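Local coordinates for hypothetical methylmalonyl-CoA decarboxylase alpha subunit (Sulfolobus tokodaii, PDB 1X0U), which is of unknown function but belongs to the carboxyl transferase family of the ClpP/crotonase clan and is built into an assembly of six protein chains, at residues 351-356 against 391-396; 398-403 against 506-511. One frame throughout, in Å; residues are numbered along the deposited sequence.

Contact 1 of 2, residues 351-356 against 391-396; sequences RFIRFC and LYAFAE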
ATOM      1  N   ARG A 351      15.573  24.693   8.212  1.00 14.87           N
ATOM      2  CA  ARG A 351      15.490  24.370   6.785  1.00 15.31           C
ATOM      3  C   ARG A 351      16.559  23.343   6.431  1.00 14.26           C
ATOM      4  O   ARG A 351      16.331  22.438   5.628  1.00 13.38           O
ATOM      5  CB  ARG A 351      15.683  25.642   5.950  1.00 16.63           C
ATOM      6  CG  ARG A 351      14.725  25.801   4.760  1.00 19.39           C
ATOM      7  CD  ARG A 351      15.079  24.882   3.633  1.00 20.79           C
ATOM      8  NE  ARG A 351      14.221  25.022   2.448  1.00 24.90           N
ATOM      9  CZ  ARG A 351      14.409  25.892   1.450  1.00 24.23           C
ATOM     10  NH1 ARG A 351      15.424  26.754   1.463  1.00 21.00           N
ATOM     11  NH2 ARG A 351      13.613  25.845   0.389  1.00 23.51           N
ATOM     12  N   PHE A 352      17.736  23.500   7.024  1.00 14.52           N
ATOM     13  CA  PHE A 352      18.835  22.570   6.784  1.00 13.83           C
ATOM     14  C   PHE A 352      18.506  21.145   7.239  1.00 12.56           C
ATOM     15  O   PHE A 352      18.704  20.191   6.488  1.00 11.95           O
ATOM     16  CB  PHE A 352      20.109  23.024   7.508  1.00 12.75           C
ATOM     17  CG  PHE A 352      21.278  22.080   7.331  1.00 11.02           C
ATOM     18  CD1 PHE A 352      21.962  22.016   6.123  1.00 10.86           C
ATOM     19  CD2 PHE A 352      21.710  21.271   8.381  1.00 13.34           C
ATOM     20  CE1 PHE A 352      23.064  21.169   5.957  1.00  9.01           C
ATOM     21  CE2 PHE A 352      22.816  20.416   8.226  1.00 12.01           C
ATOM     22  CZ  PHE A 352      23.492  20.367   7.012  1.00 10.43           C
ATOM     23  N   ILE A 353      18.013  20.969   8.458  1.00 13.48           N
ATOM     24  CA  ILE A 353      17.744  19.596   8.865  1.00 16.78           C
ATOM     25  C   ILE A 353      16.643  18.910   8.039  1.00 14.38           C
ATOM     26  O   ILE A 353      16.756  17.723   7.714  1.00 13.82           O
ATOM     27  CB  ILE A 353      17.432  19.469  10.388  1.00 20.31           C
ATOM     28  CG1 ILE A 353      16.083  20.068  10.717  1.00 24.86           C
ATOM     29  CG2 ILE A 353      18.527  20.196  11.217  1.00 19.40           C
ATOM     30  CD1 ILE A 353      16.219  21.432  11.378  1.00 29.64           C
ATOM     31  N   ARG A 354      15.599  19.656   7.678  1.00 11.63           N
ATOM     32  CA  ARG A 354      14.521  19.084   6.878  1.00 10.70           C
ATOM     33  C   ARG A 354      15.075  18.577   5.552  1.00 10.04           C
ATOM     34  O   ARG A 354      14.727  17.473   5.110  1.00  9.62           O
ATOM     35  CB  ARG A 354      13.423  20.113   6.631  1.00 11.77           C
ATOM     36  CG  ARG A 354      12.770  20.650   7.917  1.00 12.02           C
ATOM     37  CD  ARG A 354      11.455  21.342   7.600  1.00 12.83           C
ATOM     38  NE  ARG A 354      10.373  20.388   7.382  1.00 12.66           N
ATOM     39  CZ  ARG A 354       9.471  20.488   6.413  1.00 14.83           C
ATOM     40  NH1 ARG A 354       9.532  21.496   5.557  1.00 16.10           N
ATOM     41  NH2 ARG A 354       8.484  19.608   6.328  1.00 12.59           N
ATOM     42  N   PHE A 355      15.949  19.371   4.924  1.00  9.15           N
ATOM     43  CA  PHE A 355      16.548  18.957   3.657  1.00  9.07           C
ATOM     44  C   PHE A 355      17.331  17.662   3.839  1.00  9.77           C
ATOM     45  O   PHE A 355      17.170  16.720   3.058  1.00  9.90           O
ATOM     46  CB  PHE A 355      17.492  20.026   3.090  1.00  6.98           C
ATOM     47  CG  PHE A 355      18.233  19.573   1.859  1.00  8.39           C
ATOM     48  CD1 PHE A 355      17.674  19.728   0.596  1.00  8.00           C
ATOM     49  CD2 PHE A 355      19.440  18.883   1.974  1.00  7.22           C
ATOM     50  CE1 PHE A 355      18.299  19.194  -0.525  1.00  6.97           C
ATOM     51  CE2 PHE A 355      20.063  18.347   0.865  1.00  7.58           C
ATOM     52  CZ  PHE A 355      19.487  18.502  -0.395  1.00  9.03           C
ATOM     53  N   CYS A 356      18.196  17.620   4.854  1.00  9.61           N
ATOM     54  CA  CYS A 356      18.987  16.422   5.115  1.00  9.90           C
ATOM     55  C   CYS A 356      18.048  15.247   5.334  1.00  9.94           C
ATOM     56  O   CYS A 356      18.267  14.151   4.799  1.00  8.79           O
ATOM     57  CB  CYS A 356      19.876  16.611   6.349  1.00 10.05           C
ATOM     58  SG  CYS A 356      21.256  17.773   6.100  1.00 13.69           S
ATOM     59  N   LEU A 391      12.470  22.716  16.412  1.00 10.43           N
ATOM     60  CA  LEU A 391      11.836  21.659  17.195  1.00 11.72           C
ATOM     61  C   LEU A 391      11.044  20.731  16.268  1.00 11.82           C
ATOM     62  O   LEU A 391      11.139  19.505  16.362  1.00 12.54           O
ATOM     63  CB  LEU A 391      10.905  22.274  18.242  1.00 10.87           C
ATOM     64  CG  LEU A 391      11.557  23.230  19.248  1.00 12.09           C
ATOM     65  CD1 LEU A 391      10.503  23.891  20.106  1.00 10.02           C
ATOM     66  CD2 LEU A 391      12.548  22.466  20.120  1.00 13.07           C
ATOM     67  N   TYR A 392      10.279  21.342  15.366  1.00 10.92           N
ATOM     68  CA  TYR A 392       9.467  20.623  14.408  1.00 10.15           C
ATOM     69  C   TYR A 392      10.372  19.822  13.486  1.00 11.00           C
ATOM     70  O   TYR A 392      10.203  18.619  13.317  1.00 10.96           O
ATOM     71  CB  TYR A 392       8.633  21.614  13.583  1.00 11.32           C
ATOM     72  CG  TYR A 392       7.654  20.964  12.618  1.00 10.92           C
ATOM     73  CD1 TYR A 392       8.104  20.236  11.510  1.00 12.95           C
ATOM     74  CD2 TYR A 392       6.285  21.047  12.833  1.00 11.20           C
ATOM     75  CE1 TYR A 392       7.201  19.602  10.638  1.00 11.69           C
ATOM     76  CE2 TYR A 392       5.380  20.418  11.975  1.00 12.54           C
ATOM     77  CZ  TYR A 392       5.844  19.697  10.884  1.00 12.21           C
ATOM     78  OH  TYR A 392       4.946  19.057  10.060  1.00 14.75           O
ATOM     79  N   ALA A 393      11.352  20.498  12.902  1.00 10.49           N
ATOM     80  CA  ALA A 393      12.263  19.845  11.978  1.00  8.78           C
ATOM     81  C   ALA A 393      12.970  18.602  12.540  1.00  8.45           C
ATOM     82  O   ALA A 393      13.072  17.583  11.855  1.00  8.21           O
ATOM     83  CB  ALA A 393      13.264  20.858  11.473  1.00  7.99           C
ATOM     84  N   PHE A 394      13.477  18.674  13.771  1.00  8.31           N
ATOM     85  CA  PHE A 394      14.138  17.505  14.363  1.00  9.75           C
ATOM     86  C   PHE A 394      13.104  16.430  14.709  1.00  8.78           C
ATOM     87  O   PHE A 394      13.301  15.253  14.416  1.00  7.96           O
ATOM     88  CB  PHE A 394      14.915  17.889  15.634  1.00 10.78           C
ATOM     89  CG  PHE A 394      16.356  18.236  15.388  1.00 11.09           C
ATOM     90  CD1 PHE A 394      16.883  19.435  15.846  1.00 10.99           C
ATOM     91  CD2 PHE A 394      17.191  17.350  14.719  1.00 12.56           C
ATOM     92  CE1 PHE A 394      18.215  19.746  15.644  1.00 13.55           C
ATOM     93  CE2 PHE A 394      18.530  17.649  14.508  1.00 14.24           C
ATOM     94  CZ  PHE A 394      19.045  18.852  14.974  1.00 12.78           C
ATOM     95  N   ALA A 395      12.006  16.837  15.340  1.00 10.09           N
ATOM     96  CA  ALA A 395      10.955  15.884  15.699  1.00 11.13           C
ATOM     97  C   ALA A 395      10.404  15.181  14.462  1.00 12.02           C
ATOM     98  O   ALA A 395       9.949  14.040  14.533  1.00 13.28           O
ATOM     99  CB  ALA A 395       9.830  16.593  16.444  1.00 10.12           C
ATOM    100  N   GLU A 396      10.452  15.865  13.323  1.00 12.95           N
ATOM    101  CA  GLU A 396       9.958  15.316  12.061  1.00 12.13           C
ATOM    102  C   GLU A 396      10.922  14.316  11.433  1.00 13.16           C
ATOM    103  O   GLU A 396      10.525  13.261  10.945  1.00 12.55           O
ATOM    104  CB  GLU A 396       9.726  16.457  11.070  1.00 13.85           C
ATOM    105  CG  GLU A 396       9.360  16.022   9.652  1.00 12.03           C
ATOM    106  CD  GLU A 396       9.240  17.208   8.718  1.00 12.73           C
ATOM    107  OE1 GLU A 396       8.125  17.474   8.214  1.00 11.56           O
ATOM    108  OE2 GLU A 396      10.266  17.887   8.499  1.00 11.98           O
TER

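Contact 2 of 2, residues 398-403 against 506-511; sequences TVPKIT and KTKREY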
ATOM      1  N   THR A 398      13.481  11.491  10.371  1.00 10.05           N
ATOM      2  CA  THR A 398      13.591  10.080  10.657  1.00 11.28           C
ATOM      3  C   THR A 398      14.988   9.540  10.369  1.00 11.02           C
ATOM      4  O   THR A 398      15.261   8.383  10.656  1.00  9.80           O
ATOM      5  CB  THR A 398      12.587   9.281   9.840  1.00 13.10           C
ATOM      6  OG1 THR A 398      12.724   9.634   8.458  1.00 14.89           O
ATOM      7  CG2 THR A 398      11.167   9.566  10.325  1.00 10.97           C
ATOM      8  N   VAL A 399      15.862  10.357   9.779  1.00  9.81           N
ATOM      9  CA  VAL A 399      17.227   9.904   9.506  1.00 10.64           C
ATOM     10  C   VAL A 399      17.923   9.745  10.856  1.00 11.93           C
ATOM     11  O   VAL A 399      17.430  10.219  11.882  1.00 11.78           O
ATOM     12  CB  VAL A 399      18.085  10.946   8.692  1.00  9.72           C
ATOM     13  CG1 VAL A 399      17.536  11.147   7.284  1.00  6.01           C
ATOM     14  CG2 VAL A 399      18.159  12.264   9.452  1.00  8.88           C
ATOM     15  N   PRO A 400      19.074   9.063  10.878  1.00 12.09           N
ATOM     16  CA  PRO A 400      19.777   8.907  12.152  1.00 11.50           C
ATOM     17  C   PRO A 400      20.088  10.277  12.758  1.00 11.94           C
ATOM     18  O   PRO A 400      20.441  11.214  12.050  1.00 11.49           O
ATOM     19  CB  PRO A 400      21.038   8.159  11.750  1.00 12.40           C
ATOM     20  CG  PRO A 400      20.508   7.239  10.661  1.00 13.99           C
ATOM     21  CD  PRO A 400      19.647   8.186   9.842  1.00 11.30           C
ATOM     22  N   LYS A 401      19.943  10.390  14.069  1.00 11.36           N
ATOM     23  CA  LYS A 401      20.227  11.639  14.754  1.00 12.69           C
ATOM     24  C   LYS A 401      21.034  11.381  16.024  1.00 12.02           C
ATOM     25  O   LYS A 401      20.629  10.603  16.880  1.00 12.90           O
ATOM     26  CB  LYS A 401      18.922  12.368  15.084  1.00 11.16           C
ATOM     27  CG  LYS A 401      18.221  12.935  13.848  1.00 10.35           C
ATOM     28  CD  LYS A 401      16.859  13.497  14.194  1.00  9.24           C
ATOM     29  CE  LYS A 401      15.922  12.398  14.674  1.00  7.18           C
ATOM     30  NZ  LYS A 401      14.629  12.976  15.074  1.00  7.01           N
ATOM     31  N   ILE A 402      22.191  12.028  16.119  1.00 13.01           N
ATOM     32  CA  ILE A 402      23.071  11.889  17.279  1.00 11.43           C
ATOM     33  C   ILE A 402      23.477  13.267  17.763  1.00 11.07           C
ATOM     34  O   ILE A 402      23.858  14.138  16.968  1.00  9.44           O
ATOM     35  CB  ILE A 402      24.365  11.105  16.940  1.00 11.09           C
ATOM     36  CG1 ILE A 402      24.026   9.696  16.475  1.00 11.50           C
ATOM     37  CG2 ILE A 402      25.238  10.992  18.176  1.00 12.67           C
ATOM     38  CD1 ILE A 402      25.223   8.909  15.974  1.00  9.02           C
ATOM     39  N   THR A 403      23.387  13.465  19.072  1.00 10.83           N
ATOM     40  CA  THR A 403      23.760  14.732  19.666  1.00 10.69           C
ATOM     41  C   THR A 403      24.994  14.571  20.551  1.00 12.33           C
ATOM     42  O   THR A 403      25.101  13.619  21.332  1.00 10.61           O
ATOM     43  CB  THR A 403      22.607  15.323  20.509  1.00 11.45           C
ATOM     44  OG1 THR A 403      21.515  15.660  19.645  1.00 13.90           O
ATOM     45  CG2 THR A 403      23.047  16.579  21.233  1.00  8.60           C
ATOM     46  N   LYS A 506      22.512   3.289  10.269  1.00 20.43           N
ATOM     47  CA  LYS A 506      22.321   3.376   8.821  1.00 22.56           C
ATOM     48  C   LYS A 506      21.051   2.717   8.312  1.00 21.79           C
ATOM     49  O   LYS A 506      20.432   3.208   7.369  1.00 22.77           O
ATOM     50  CB  LYS A 506      23.534   2.802   8.073  1.00 25.59           C
ATOM     51  CG  LYS A 506      23.863   1.353   8.405  1.00 30.87           C
ATOM     52  CD  LYS A 506      25.136   0.884   7.686  1.00 33.55           C
ATOM     53  CE  LYS A 506      25.607  -0.474   8.210  1.00 35.18           C
ATOM     54  NZ  LYS A 506      26.754  -1.029   7.427  1.00 36.77           N
ATOM     55  N   THR A 507      20.658   1.611   8.934  1.00 20.44           N
ATOM     56  CA  THR A 507      19.451   0.904   8.513  1.00 19.91           C
ATOM     57  C   THR A 507      18.220   1.297   9.323  1.00 19.95           C
ATOM     58  O   THR A 507      17.242   0.562   9.360  1.00 20.08           O
ATOM     59  CB  THR A 507      19.639  -0.616   8.610  1.00 17.69           C
ATOM     60  OG1 THR A 507      20.337  -0.930   9.818  1.00 17.25           O
ATOM     61  CG2 THR A 507      20.442  -1.126   7.427  1.00 17.37           C
ATOM     62  N   LYS A 508      18.278   2.465   9.960  1.00 20.34           N
ATOM     63  CA  LYS A 508      17.179   2.974  10.773  1.00 21.07           C
ATOM     64  C   LYS A 508      15.899   3.222   9.975  1.00 23.36           C
ATOM     65  O   LYS A 508      15.936   3.825   8.905  1.00 22.26           O
ATOM     66  CB  LYS A 508      17.590   4.287  11.443  1.00 17.62           C
ATOM     67  CG  LYS A 508      16.486   4.929  12.281  1.00 12.07           C
ATOM     68  CD  LYS A 508      16.831   6.366  12.674  1.00 10.88           C
ATOM     69  CE  LYS A 508      15.719   6.987  13.496  1.00  9.87           C
ATOM     70  NZ  LYS A 508      16.011   8.386  13.848  1.00 10.49           N
ATOM     71  N   ARG A 509      14.773   2.767  10.522  1.00 28.21           N
ATOM     72  CA  ARG A 509      13.449   2.931   9.911  1.00 33.89           C
ATOM     73  C   ARG A 509      12.457   3.295  11.021  1.00 35.57           C
ATOM     74  O   ARG A 509      12.441   2.651  12.066  1.00 36.64           O
ATOM     75  CB  ARG A 509      13.014   1.627   9.236  1.00 37.75           C
ATOM     76  CG  ARG A 509      12.865   1.705   7.721  1.00 41.66           C
ATOM     77  CD  ARG A 509      14.186   2.035   7.031  1.00 45.71           C
ATOM     78  NE  ARG A 509      14.037   2.137   5.579  1.00 48.78           N
ATOM     79  CZ  ARG A 509      15.041   2.369   4.739  1.00 50.32           C
ATOM     80  NH1 ARG A 509      16.273   2.525   5.209  1.00 50.94           N
ATOM     81  NH2 ARG A 509      14.816   2.447   3.430  1.00 49.44           N
ATOM     82  N   GLU A 510      11.633   4.316  10.808  1.00 37.90           N
ATOM     83  CA  GLU A 510      10.682   4.730  11.840  1.00 41.06           C
ATOM     84  C   GLU A 510       9.290   5.080  11.304  1.00 43.02           C
ATOM     85  O   GLU A 510       9.131   5.429  10.132  1.00 43.78           O
ATOM     86  CB  GLU A 510      11.248   5.926  12.605  1.00 42.75           C
ATOM     87  CG  GLU A 510      10.767   6.025  14.035  1.00 45.48           C
ATOM     88  CD  GLU A 510      11.235   7.291  14.719  1.00 48.34           C
ATOM     89  OE1 GLU A 510      12.456   7.569  14.699  1.00 47.62           O
ATOM     90  OE2 GLU A 510      10.378   8.007  15.283  1.00 50.72           O
ATOM     91  N   TYR A 511       8.290   4.994  12.180  1.00 43.82           N
ATOM     92  CA  TYR A 511       6.898   5.279  11.822  1.00 44.99           C
ATOM     93  C   TYR A 511       6.496   6.748  11.924  1.00 45.78           C
ATOM     94  O   TYR A 511       7.033   7.508  12.733  1.00 47.03           O
ATOM     95  CB  TYR A 511       5.947   4.468  12.712  1.00 44.68           C
ATOM     96  CG  TYR A 511       4.473   4.760  12.464  1.00 45.72           C
ATOM     97  CD1 TYR A 511       3.806   4.228  11.355  1.00 45.89           C
ATOM     98  CD2 TYR A 511       3.754   5.604  13.317  1.00 46.09           C
ATOM     99  CE1 TYR A 511       2.463   4.530  11.101  1.00 45.21           C
ATOM    100  CE2 TYR A 511       2.410   5.914  13.070  1.00 45.95           C
ATOM    101  CZ  TYR A 511       1.775   5.373  11.961  1.00 46.06           C
ATOM    102  OH  TYR A 511       0.456   5.675  11.715  1.00 45.62           O
TER

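Contact 1 of 2, residues 351-356 against 391-396
Arg354 and Glu396 form the polar half of this helix-to-helix contact. The guanidinium grips the carboxylate side-on, with two nitrogens and one oxygen for each: Arg354 NE donates to Glu396 OE2 at 2.7 Å, and Arg354 NH2 donates along a nearly straight bond to Glu396 OE1 at 2.9 Å. Both oxygens accept on their syn lone pairs, and the two flat groups lie only 23° apart, so the paired bonds fix the rotation of both ends. Glu396 reaches across as an extended chain, whereas Arg354 is bent at its third torsion (chi3 79°), which swings its nitrogens to the carboxylate. The edge of the Tyr392 ring flanks the pair, with CE1 3.4 Å from Glu396 OE1. Ile520 and His517 of the second subunit pack on Arg354 and Glu396, so the salt bridge is buried beside a subunit interface.

The apolar half centres on Ala393, whose methyl points at the facing helix where the backbones come nearest, Arg354 CA to Ala393 CA being 5.6 Å. The aliphatic root of the arginine covers this methyl, with Arg354 CG 3.6 Å from Ala393 CB. Ile353 packs beside it, although its modelled separation from Ala393 is too short to be trusted. The other branch of the isoleucine, CG2, lies over one face of the Phe394 ring, 4.0 Å from CZ. Beneath them, Ile353 rests on Val330 and Leu363, and Phe394 on Ser365.

Over these short segments the helix axes run nearly parallel, 17° apart and 8.7 Å at closest approach. Neighbouring parallel helices on one face of a sheet, connecting strands 325-332, 363-369 and 401-406 in succession, are the consecutive beta-alpha-beta crossovers of a crotonase-like fold.

Contact 2 of 2, residues 398-403 against 506-511
The Val399 carbonyl, leading into Pro400, is the flat group that Lys508 meets from above: Lys508 NZ donates to Val399 O at 3.0 Å, 58° out of the carbonyl plane and with a C=O...N angle of 120°, so the ammonium does not follow a lone pair. A second carbonyl lies alongside the lysine chain, Thr398 O being 3.2 Å from Lys508 CE. Lys508 gets there fully stretched, with CG anti to its backbone N (chi1 178°) and every later torsion extended.

Its methylenes line the turn that leads into strand 401-406. Lys508 CD sits 3.9 Å from Pro400 CA, and Lys508 CB lies 4.2 Å from Pro400 CG at the tip of the pyrrolidine ring. Farther along, Thr398 CG2 meets Glu510 CB at 4.3 Å; the hydroxyl of Thr398 turns instead to Lys516 of the second subunit.

The main counter-charge of Lys508 is Asp425, whose OD2 also accepts from the backbone N of Lys401. Glu510 OE1 adds a long ion pair, 3.7 Å from Lys508 NZ. Lys401 brings a like charge, its NZ 4.9 Å from Lys508 NZ, but it is bound to the carbonyls of Phe394 and Ala397. With a carboxylate and a backbone carbonyl holding it, the buried ammonium of Lys508 probably stays charged despite that neighbour, pinning the C-terminal segment to the turn before strand 401-406.

Read from the N terminus, helix 343-358 comes first, and contact 1 closes a 34-residue excursion through strand 363-369 to helix 383-396. The chain then turns at once into 398-403, where contact 2 opens; this closes only after 102 further residues, beyond helix 494-505. The two loops therefore follow in series, neither nested nor crossing. Contact 1 joins two helices on the sheet that holds strands 325-332, 363-369 and 401-406; contact 2 brings the C-terminal region to the turn just before strand 401-406 of that sheet. Their centres are 13 Å apart, and they meet directly, through the Phe394-Lys401 link and where Cys356 O packs 4.0 Å from Val399 CG1. Both also border the second subunit.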